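Local atomic coordinates of acyl-CoA dehydrogenase (Slackia heliotrinireducens, PDB entry 4RM7), a protein that belongs to the acyl-CoA dehydrogenase family, with mainly helical N- and C-terminal domains and a middle beta domain between them in sequence. Residues L95-Q108 / R227-L241. Sequence-based numbering, arbitrary orientation.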
ATOM      1  N   LEU A  95     -18.985  12.758 -25.253  1.00 56.49           N
ATOM      2  CA  LEU A  95     -17.765  12.463 -25.981  1.00 50.67           C
ATOM      3  C   LEU A  95     -18.082  12.071 -27.425  1.00 50.37           C
ATOM      4  O   LEU A  95     -17.368  12.446 -28.360  1.00 52.71           O
ATOM      5  CB  LEU A  95     -16.988  11.351 -25.283  1.00 46.79           C
ATOM      6  CG  LEU A  95     -15.719  10.909 -26.013  1.00 46.59           C
ATOM      7  CD1 LEU A  95     -14.650  11.994 -25.942  1.00 38.54           C
ATOM      8  CD2 LEU A  95     -15.201   9.597 -25.468  1.00 45.40           C
ATOM      9  N   GLN A  96     -19.162  11.317 -27.595  1.00 48.73           N
ATOM     10  CA  GLN A  96     -19.556  10.811 -28.904  1.00 49.88           C
ATOM     11  C   GLN A  96     -19.988  11.952 -29.792  1.00 51.63           C
ATOM     12  O   GLN A  96     -19.786  11.924 -31.002  1.00 54.82           O
ATOM     13  CB  GLN A  96     -20.688   9.797 -28.785  1.00 52.12           C
ATOM     14  CG  GLN A  96     -20.229   8.399 -28.454  1.00 61.24           C
ATOM     15  CD  GLN A  96     -21.341   7.389 -28.634  1.00 77.19           C
ATOM     16  OE1 GLN A  96     -21.109   6.174 -28.621  1.00 84.32           O
ATOM     17  NE2 GLN A  96     -22.569   7.890 -28.801  1.00 79.30           N
ATOM     18  N   LEU A  97     -20.591  12.949 -29.164  1.00 57.44           N
ATOM     19  CA  LEU A  97     -21.034  14.143 -29.847  1.00 62.07           C
ATOM     20  C   LEU A  97     -19.835  14.909 -30.349  1.00 64.24           C
ATOM     21  O   LEU A  97     -19.767  15.313 -31.508  1.00 71.50           O
ATOM     22  CB  LEU A  97     -21.851  15.022 -28.908  1.00 61.45           C
ATOM     23  CG  LEU A  97     -22.538  16.176 -29.631  1.00 66.46           C
ATOM     24  CD1 LEU A  97     -23.336  15.636 -30.814  1.00 67.83           C
ATOM     25  CD2 LEU A  97     -23.424  16.965 -28.682  1.00 62.29           C
ATOM     26  N   GLN A  98     -18.886  15.096 -29.450  1.00 61.34           N
ATOM     27  CA  GLN A  98     -17.678  15.844 -29.743  1.00 58.12           C
ATOM     28  C   GLN A  98     -16.876  15.193 -30.865  1.00 58.78           C
ATOM     29  O   GLN A  98     -16.465  15.865 -31.813  1.00 65.55           O
ATOM     30  CB  GLN A  98     -16.838  15.961 -28.484  1.00 52.62           C
ATOM     31  CG  GLN A  98     -15.723  16.957 -28.588  1.00 61.63           C
ATOM     32  CD  GLN A  98     -15.154  17.297 -27.235  1.00 64.98           C
ATOM     33  OE1 GLN A  98     -15.811  17.102 -26.207  1.00 67.36           O
ATOM     34  NE2 GLN A  98     -13.919  17.789 -27.219  1.00 62.85           N
ATOM     35  N   ILE A  99     -16.679  13.880 -30.751  1.00 55.22           N
ATOM     36  CA  ILE A  99     -15.972  13.096 -31.757  1.00 53.53           C
ATOM     37  C   ILE A  99     -16.654  13.138 -33.127  1.00 58.15           C
ATOM     38  O   ILE A  99     -15.988  13.267 -34.158  1.00 64.83           O
ATOM     39  CB  ILE A  99     -15.835  11.643 -31.304  1.00 47.58           C
ATOM     40  CG1 ILE A  99     -14.772  11.536 -30.222  1.00 49.01           C
ATOM     41  CG2 ILE A  99     -15.461  10.740 -32.454  1.00 41.77           C
ATOM     42  CD1 ILE A  99     -14.677  10.154 -29.639  1.00 52.71           C
ATOM     43  N   LEU A 100     -17.976  13.041 -33.144  1.00 55.94           N
ATOM     44  CA  LEU A 100     -18.705  13.173 -34.403  1.00 57.34           C
ATOM     45  C   LEU A 100     -18.461  14.531 -35.057  1.00 56.32           C
ATOM     46  O   LEU A 100     -18.179  14.595 -36.253  1.00 59.41           O
ATOM     47  CB  LEU A 100     -20.208  12.973 -34.207  1.00 53.87           C
ATOM     48  CG  LEU A 100     -20.932  13.102 -35.548  1.00 51.55           C
ATOM     49  CD1 LEU A 100     -20.479  11.993 -36.442  1.00 52.60           C
ATOM     50  CD2 LEU A 100     -22.440  13.106 -35.417  1.00 53.52           C
ATOM     51  N   GLU A 101     -18.574  15.610 -34.280  1.00 52.27           N
ATOM     52  CA  GLU A 101     -18.380  16.960 -34.812  1.00 55.83           C
ATOM     53  C   GLU A 101     -16.996  17.128 -35.415  1.00 60.63           C
ATOM     54  O   GLU A 101     -16.845  17.706 -36.492  1.00 72.08           O
ATOM     55  CB  GLU A 101     -18.589  18.018 -33.730  1.00 59.58           C
ATOM     56  CG  GLU A 101     -20.044  18.258 -33.354  1.00 63.33           C
ATOM     57  CD  GLU A 101     -20.215  19.272 -32.221  1.00 71.23           C
ATOM     58  OE1 GLU A 101     -19.234  19.587 -31.515  1.00 71.11           O
ATOM     59  OE2 GLU A 101     -21.345  19.757 -32.036  1.00 80.96           O
ATOM     60  N   ALA A 102     -15.994  16.601 -34.725  1.00 56.51           N
ATOM     61  CA  ALA A 102     -14.603  16.722 -35.153  1.00 52.82           C
ATOM     62  C   ALA A 102     -14.344  16.095 -36.517  1.00 61.30           C
ATOM     63  O   ALA A 102     -13.594  16.654 -37.312  1.00 80.71           O
ATOM     64  CB  ALA A 102     -13.675  16.098 -34.104  1.00 46.09           C
ATOM     65  N   PHE A 103     -14.964  14.953 -36.805  1.00 57.94           N
ATOM     66  CA  PHE A 103     -14.579  14.191 -38.000  1.00 56.68           C
ATOM     67  C   PHE A 103     -15.553  14.281 -39.170  1.00 62.19           C
ATOM     68  O   PHE A 103     -15.260  13.794 -40.268  1.00 65.01           O
ATOM     69  CB  PHE A 103     -14.374  12.723 -37.639  1.00 50.65           C
ATOM     70  CG  PHE A 103     -13.084  12.460 -36.943  1.00 59.76           C
ATOM     71  CD1 PHE A 103     -11.929  12.215 -37.672  1.00 66.18           C
ATOM     72  CD2 PHE A 103     -13.012  12.473 -35.567  1.00 57.82           C
ATOM     73  CE1 PHE A 103     -10.728  11.977 -37.038  1.00 57.83           C
ATOM     74  CE2 PHE A 103     -11.811  12.239 -34.928  1.00 56.76           C
ATOM     75  CZ  PHE A 103     -10.670  11.990 -35.666  1.00 57.95           C
ATOM     76  N   ALA A 104     -16.704  14.906 -38.948  1.00 64.77           N
ATOM     77  CA  ALA A 104     -17.711  14.980 -39.998  1.00 61.13           C
ATOM     78  C   ALA A 104     -18.114  16.415 -40.297  1.00 72.25           C
ATOM     79  O   ALA A 104     -18.059  17.277 -39.420  1.00 82.09           O
ATOM     80  CB  ALA A 104     -18.932  14.165 -39.613  1.00 56.21           C
ATOM     81  N   SER A 105     -18.534  16.653 -41.538  1.00 71.37           N
ATOM     82  CA  SER A 105     -19.006  17.962 -41.964  1.00 68.10           C
ATOM     83  C   SER A 105     -20.235  18.388 -41.195  1.00 69.94           C
ATOM     84  O   SER A 105     -20.924  17.565 -40.601  1.00 70.66           O
ATOM     85  CB  SER A 105     -19.330  17.957 -43.454  1.00 71.26           C
ATOM     86  OG  SER A 105     -20.443  17.125 -43.722  1.00 70.25           O
ATOM     87  N   SER A 106     -20.525  19.681 -41.235  1.00 79.09           N
ATOM     88  CA  SER A 106     -21.688  20.213 -40.549  1.00 79.62           C
ATOM     89  C   SER A 106     -22.959  19.552 -41.068  1.00 84.14           C
ATOM     90  O   SER A 106     -23.834  19.175 -40.291  1.00 88.68           O
ATOM     91  CB  SER A 106     -21.749  21.722 -40.725  1.00 85.70           C
ATOM     92  OG  SER A 106     -20.488  22.286 -40.417  1.00 91.96           O
ATOM     93  N   ALA A 107     -23.046  19.393 -42.384  1.00 79.81           N
ATOM     94  CA  ALA A 107     -24.197  18.741 -42.989  1.00 82.60           C
ATOM     95  C   ALA A 107     -24.335  17.301 -42.490  1.00 78.82           C
ATOM     96  O   ALA A 107     -25.445  16.833 -42.257  1.00 85.62           O
ATOM     97  CB  ALA A 107     -24.094  18.774 -44.507  1.00 74.47           C
ATOM     98  N   GLN A 108     -23.215  16.606 -42.320  1.00 72.83           N
ATOM     99  CA  GLN A 108     -23.248  15.231 -41.824  1.00 67.26           C
ATOM    100  C   GLN A 108     -23.677  15.133 -40.356  1.00 68.74           C
ATOM    101  O   GLN A 108     -24.336  14.165 -39.963  1.00 76.18           O
ATOM    102  CB  GLN A 108     -21.883  14.565 -41.987  1.00 66.50           C
ATOM    103  CG  GLN A 108     -21.588  14.063 -43.387  1.00 72.16           C
ATOM    104  CD  GLN A 108     -20.240  13.359 -43.475  1.00 79.44           C
ATOM    105  OE1 GLN A 108     -19.267  13.767 -42.835  1.00 86.96           O
ATOM    106  NE2 GLN A 108     -20.179  12.291 -44.264  1.00 79.35           N
ATOM    107  N   ARG A 227     -18.663   7.588 -45.545  1.00 79.80           N
ATOM    108  CA  ARG A 227     -17.377   8.012 -44.990  1.00 78.85           C
ATOM    109  C   ARG A 227     -17.461   9.440 -44.460  1.00 78.11           C
ATOM    110  O   ARG A 227     -18.027  10.322 -45.117  1.00 82.03           O
ATOM    111  CB  ARG A 227     -16.264   7.913 -46.030  1.00 80.69           C
ATOM    112  CG  ARG A 227     -14.870   8.029 -45.445  1.00 77.71           C
ATOM    113  CD  ARG A 227     -13.921   8.737 -46.391  1.00 91.78           C
ATOM    114  NE  ARG A 227     -13.870   8.112 -47.710  1.00103.02           N
ATOM    115  CZ  ARG A 227     -13.072   7.097 -48.021  1.00104.18           C
ATOM    116  NH1 ARG A 227     -13.085   6.588 -49.248  1.00103.24           N
ATOM    117  NH2 ARG A 227     -12.261   6.587 -47.097  1.00101.74           N
ATOM    118  N   LEU A 228     -16.908   9.664 -43.271  1.00 73.36           N
ATOM    119  CA  LEU A 228     -16.924  10.991 -42.680  1.00 75.34           C
ATOM    120  C   LEU A 228     -15.910  11.875 -43.392  1.00 78.26           C
ATOM    121  O   LEU A 228     -14.739  11.517 -43.504  1.00 79.61           O
ATOM    122  CB  LEU A 228     -16.628  10.935 -41.181  1.00 75.35           C
ATOM    123  CG  LEU A 228     -17.668  10.351 -40.212  1.00 72.55           C
ATOM    124  CD1 LEU A 228     -17.398  10.840 -38.781  1.00 69.22           C
ATOM    125  CD2 LEU A 228     -19.094  10.673 -40.646  1.00 73.21           C
ATOM    126  N   LYS A 229     -16.380  13.018 -43.883  1.00 82.35           N
ATOM    127  CA  LYS A 229     -15.537  13.994 -44.561  1.00 94.57           C
ATOM    128  C   LYS A 229     -15.440  15.239 -43.700  1.00106.73           C
ATOM    129  O   LYS A 229     -16.267  16.141 -43.825  1.00112.89           O
ATOM    130  CB  LYS A 229     -16.113  14.340 -45.936  1.00 94.07           C
ATOM    131  CG  LYS A 229     -16.792  13.165 -46.634  1.00 92.81           C
ATOM    132  CD  LYS A 229     -16.992  13.424 -48.120  1.00102.30           C
ATOM    133  CE  LYS A 229     -15.660  13.388 -48.878  1.00107.25           C
ATOM    134  NZ  LYS A 229     -15.705  14.067 -50.218  1.00106.11           N
ATOM    135  N   GLY A 230     -14.445  15.291 -42.818  1.00107.79           N
ATOM    136  CA  GLY A 230     -14.379  16.360 -41.837  1.00111.47           C
ATOM    137  C   GLY A 230     -13.102  17.172 -41.818  1.00117.27           C
ATOM    138  O   GLY A 230     -12.159  16.895 -42.566  1.00121.81           O
ATOM    139  N   SER A 231     -13.082  18.187 -40.955  1.00118.50           N
ATOM    140  CA  SER A 231     -11.906  19.030 -40.766  1.00120.20           C
ATOM    141  C   SER A 231     -10.760  18.229 -40.144  1.00118.24           C
ATOM    142  O   SER A 231      -9.617  18.298 -40.605  1.00126.33           O
ATOM    143  CB  SER A 231     -12.248  20.239 -39.888  1.00120.63           C
ATOM    144  OG  SER A 231     -12.775  19.828 -38.637  1.00119.23           O
ATOM    145  N   SER A 232     -11.081  17.457 -39.109  1.00108.56           N
ATOM    146  CA  SER A 232     -10.090  16.662 -38.389  1.00107.35           C
ATOM    147  C   SER A 232      -9.721  15.367 -39.117  1.00105.43           C
ATOM    148  O   SER A 232     -10.559  14.744 -39.789  1.00105.22           O
ATOM    149  CB  SER A 232     -10.604  16.335 -36.989  1.00105.48           C
ATOM    150  OG  SER A 232     -11.154  17.486 -36.373  1.00111.77           O
ATOM    151  N   LYS A 233      -8.466  14.954 -38.966  1.00101.18           N
ATOM    152  CA  LYS A 233      -7.965  13.779 -39.668  1.00100.12           C
ATOM    153  C   LYS A 233      -6.924  13.012 -38.855  1.00 96.28           C
ATOM    154  O   LYS A 233      -6.097  13.606 -38.149  1.00 95.52           O
ATOM    155  CB  LYS A 233      -7.375  14.188 -41.033  1.00102.08           C
ATOM    156  CG  LYS A 233      -8.427  14.414 -42.110  1.00 98.54           C
ATOM    157  CD  LYS A 233      -7.869  15.174 -43.277  1.00109.00           C
ATOM    158  CE  LYS A 233      -8.960  15.558 -44.265  1.00114.20           C
ATOM    159  NZ  LYS A 233      -8.394  16.257 -45.466  1.00124.85           N
ATOM    160  N   GLY A 234      -6.985  11.685 -38.956  1.00 74.24           N
ATOM    161  CA  GLY A 234      -5.923  10.820 -38.475  1.00 71.81           C
ATOM    162  C   GLY A 234      -6.070  10.437 -37.031  1.00 70.36           C
ATOM    163  O   GLY A 234      -6.881  11.021 -36.315  1.00 78.97           O
ATOM    164  N   PHE A 235      -5.274   9.459 -36.605  1.00 72.31           N
ATOM    165  CA  PHE A 235      -5.306   8.966 -35.233  1.00 76.24           C
ATOM    166  C   PHE A 235      -5.001  10.092 -34.268  1.00 76.15           C
ATOM    167  O   PHE A 235      -5.602  10.178 -33.196  1.00 83.63           O
ATOM    168  CB  PHE A 235      -4.302   7.835 -35.015  1.00 83.79           C
ATOM    169  CG  PHE A 235      -4.159   6.910 -36.180  1.00101.16           C
ATOM    170  CD1 PHE A 235      -4.768   5.665 -36.171  1.00109.92           C
ATOM    171  CD2 PHE A 235      -3.386   7.275 -37.284  1.00107.05           C
ATOM    172  CE1 PHE A 235      -4.623   4.807 -37.253  1.00115.75           C
ATOM    173  CE2 PHE A 235      -3.243   6.429 -38.363  1.00108.04           C
ATOM    174  CZ  PHE A 235      -3.859   5.196 -38.346  1.00112.56           C
ATOM    175  N   SER A 236      -4.048  10.937 -34.656  1.00 69.98           N
ATOM    176  CA  SER A 236      -3.626  12.087 -33.857  1.00 68.30           C
ATOM    177  C   SER A 236      -4.823  12.845 -33.314  1.00 65.11           C
ATOM    178  O   SER A 236      -4.922  13.102 -32.114  1.00 67.31           O
ATOM    179  CB  SER A 236      -2.743  13.027 -34.689  1.00 77.35           C
ATOM    180  OG  SER A 236      -3.327  13.292 -35.961  1.00 91.09           O
ATOM    181  N   GLN A 237      -5.748  13.177 -34.202  1.00 70.84           N
ATOM    182  CA  GLN A 237      -6.947  13.893 -33.808  1.00 74.04           C
ATOM    183  C   GLN A 237      -7.857  13.066 -32.899  1.00 70.20           C
ATOM    184  O   GLN A 237      -8.401  13.582 -31.924  1.00 72.62           O
ATOM    185  CB  GLN A 237      -7.710  14.351 -35.044  1.00 80.57           C
ATOM    186  CG  GLN A 237      -7.669  15.854 -35.221  1.00 94.58           C
ATOM    187  CD  GLN A 237      -8.302  16.589 -34.045  1.00 99.85           C
ATOM    188  OE1 GLN A 237      -7.631  17.346 -33.335  1.00102.01           O
ATOM    189  NE2 GLN A 237      -9.600  16.367 -33.834  1.00 97.41           N
ATOM    190  N   LEU A 238      -8.027  11.791 -33.234  1.00 69.31           N
ATOM    191  CA  LEU A 238      -8.857  10.900 -32.443  1.00 68.24           C
ATOM    192  C   LEU A 238      -8.291  10.771 -31.045  1.00 66.05           C
ATOM    193  O   LEU A 238      -9.009  10.884 -30.049  1.00 63.99           O
ATOM    194  CB  LEU A 238      -8.949   9.524 -33.105  1.00 74.81           C
ATOM    195  CG  LEU A 238      -9.747   8.461 -32.348  1.00 69.71           C
ATOM    196  CD1 LEU A 238     -11.207   8.882 -32.212  1.00 69.00           C
ATOM    197  CD2 LEU A 238      -9.635   7.125 -33.053  1.00 70.32           C
ATOM    198  N   TYR A 239      -6.984  10.554 -30.988  1.00 63.23           N
ATOM    199  CA  TYR A 239      -6.288  10.366 -29.731  1.00 58.67           C
ATOM    200  C   TYR A 239      -6.464  11.560 -28.777  1.00 56.31           C
ATOM    201  O   TYR A 239      -6.668  11.385 -27.572  1.00 61.73           O
ATOM    202  CB  TYR A 239      -4.805  10.105 -29.993  1.00 69.66           C
ATOM    203  CG  TYR A 239      -4.175   9.418 -28.825  1.00 85.17           C
ATOM    204  CD1 TYR A 239      -4.254   8.037 -28.697  1.00 95.53           C
ATOM    205  CD2 TYR A 239      -3.550  10.150 -27.807  1.00 88.15           C
ATOM    206  CE1 TYR A 239      -3.704   7.393 -27.604  1.00103.02           C
ATOM    207  CE2 TYR A 239      -2.995   9.516 -26.706  1.00 94.33           C
ATOM    208  CZ  TYR A 239      -3.075   8.135 -26.618  1.00101.19           C
ATOM    209  OH  TYR A 239      -2.537   7.479 -25.548  1.00103.82           O
ATOM    210  N   SER A 240      -6.379  12.774 -29.312  1.00 54.97           N
ATOM    211  CA  SER A 240      -6.672  13.958 -28.516  1.00 51.74           C
ATOM    212  C   SER A 240      -8.081  13.908 -27.961  1.00 52.27           C
ATOM    213  O   SER A 240      -8.293  14.185 -26.783  1.00 62.46           O
ATOM    214  CB  SER A 240      -6.492  15.227 -29.335  1.00 51.46           C
ATOM    215  OG  SER A 240      -5.137  15.360 -29.710  1.00 66.98           O
ATOM    216  N   LEU A 241      -9.044  13.549 -28.803  1.00 44.52           N
ATOM    217  CA  LEU A 241     -10.427  13.522 -28.352  1.00 47.79           C
ATOM    218  C   LEU A 241     -10.657  12.514 -27.221  1.00 48.37           C
ATOM    219  O   LEU A 241     -11.415  12.783 -26.286  1.00 46.96           O
ATOM    220  CB  LEU A 241     -11.345  13.229 -29.522  1.00 57.14           C
ATOM    221  CG  LEU A 241     -11.456  14.486 -30.373  1.00 65.88           C
ATOM    222  CD1 LEU A 241     -11.930  14.139 -31.758  1.00 72.52           C
ATOM    223  CD2 LEU A 241     -12.399  15.468 -29.710  1.00 61.94           C
TER
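Gln108 joins the start of helix 106-119 to the backbone of Arg227 and Lys229 through its side-chain amide. Its chain runs extended beyond CG (chi2 -178°), which carries the amide to that backbone. Gln108 NE2 gives a hydrogen bond to Arg227 O at 3.0 Å, and that oxygen lies in the amide plane. Gln108 OE1 accepts from Lys229 N at 3.2 Å and also from Ser105 N. These bonds at both ends fix the rotation of the amide. Ser105 OG in turn accepts from Gln108 N, which completes a capping box. Ala102 O takes Ser232 OG at 2.7 Å and Ser232 N at 3.2 Å. The N-H arrives nearly in line with the C=O bond, while the hydroxyl sits above the carbonyl plane. Gly230 CA makes a C-H...O contact with Phe103 O.

In the acyl-CoA dehydrogenase fold this joins the helical N-terminal domain to the chain leaving the middle beta domain and entering the C-terminal helices. Helix segments 95-103 and 234-241 run roughly antiparallel, at 155°.

Two side chains, Phe103 and Leu241, pack as knobs into holes. The Phe103 ring fits among Gly234, Gln237, Leu238 and Leu241. Ser232 CB lies over one ring face, and Leu238 N is at the edge, 3.6 Å from Phe103 CZ. Leu241 fits among Gln98, Ile99, Ala102 and Phe103. Leu241 CD1 is 3.5 Å from Ala102 CB. Leu228 makes ordinary apolar contacts, with CD2 on Ala104 CB and CD1 on Phe103 CB.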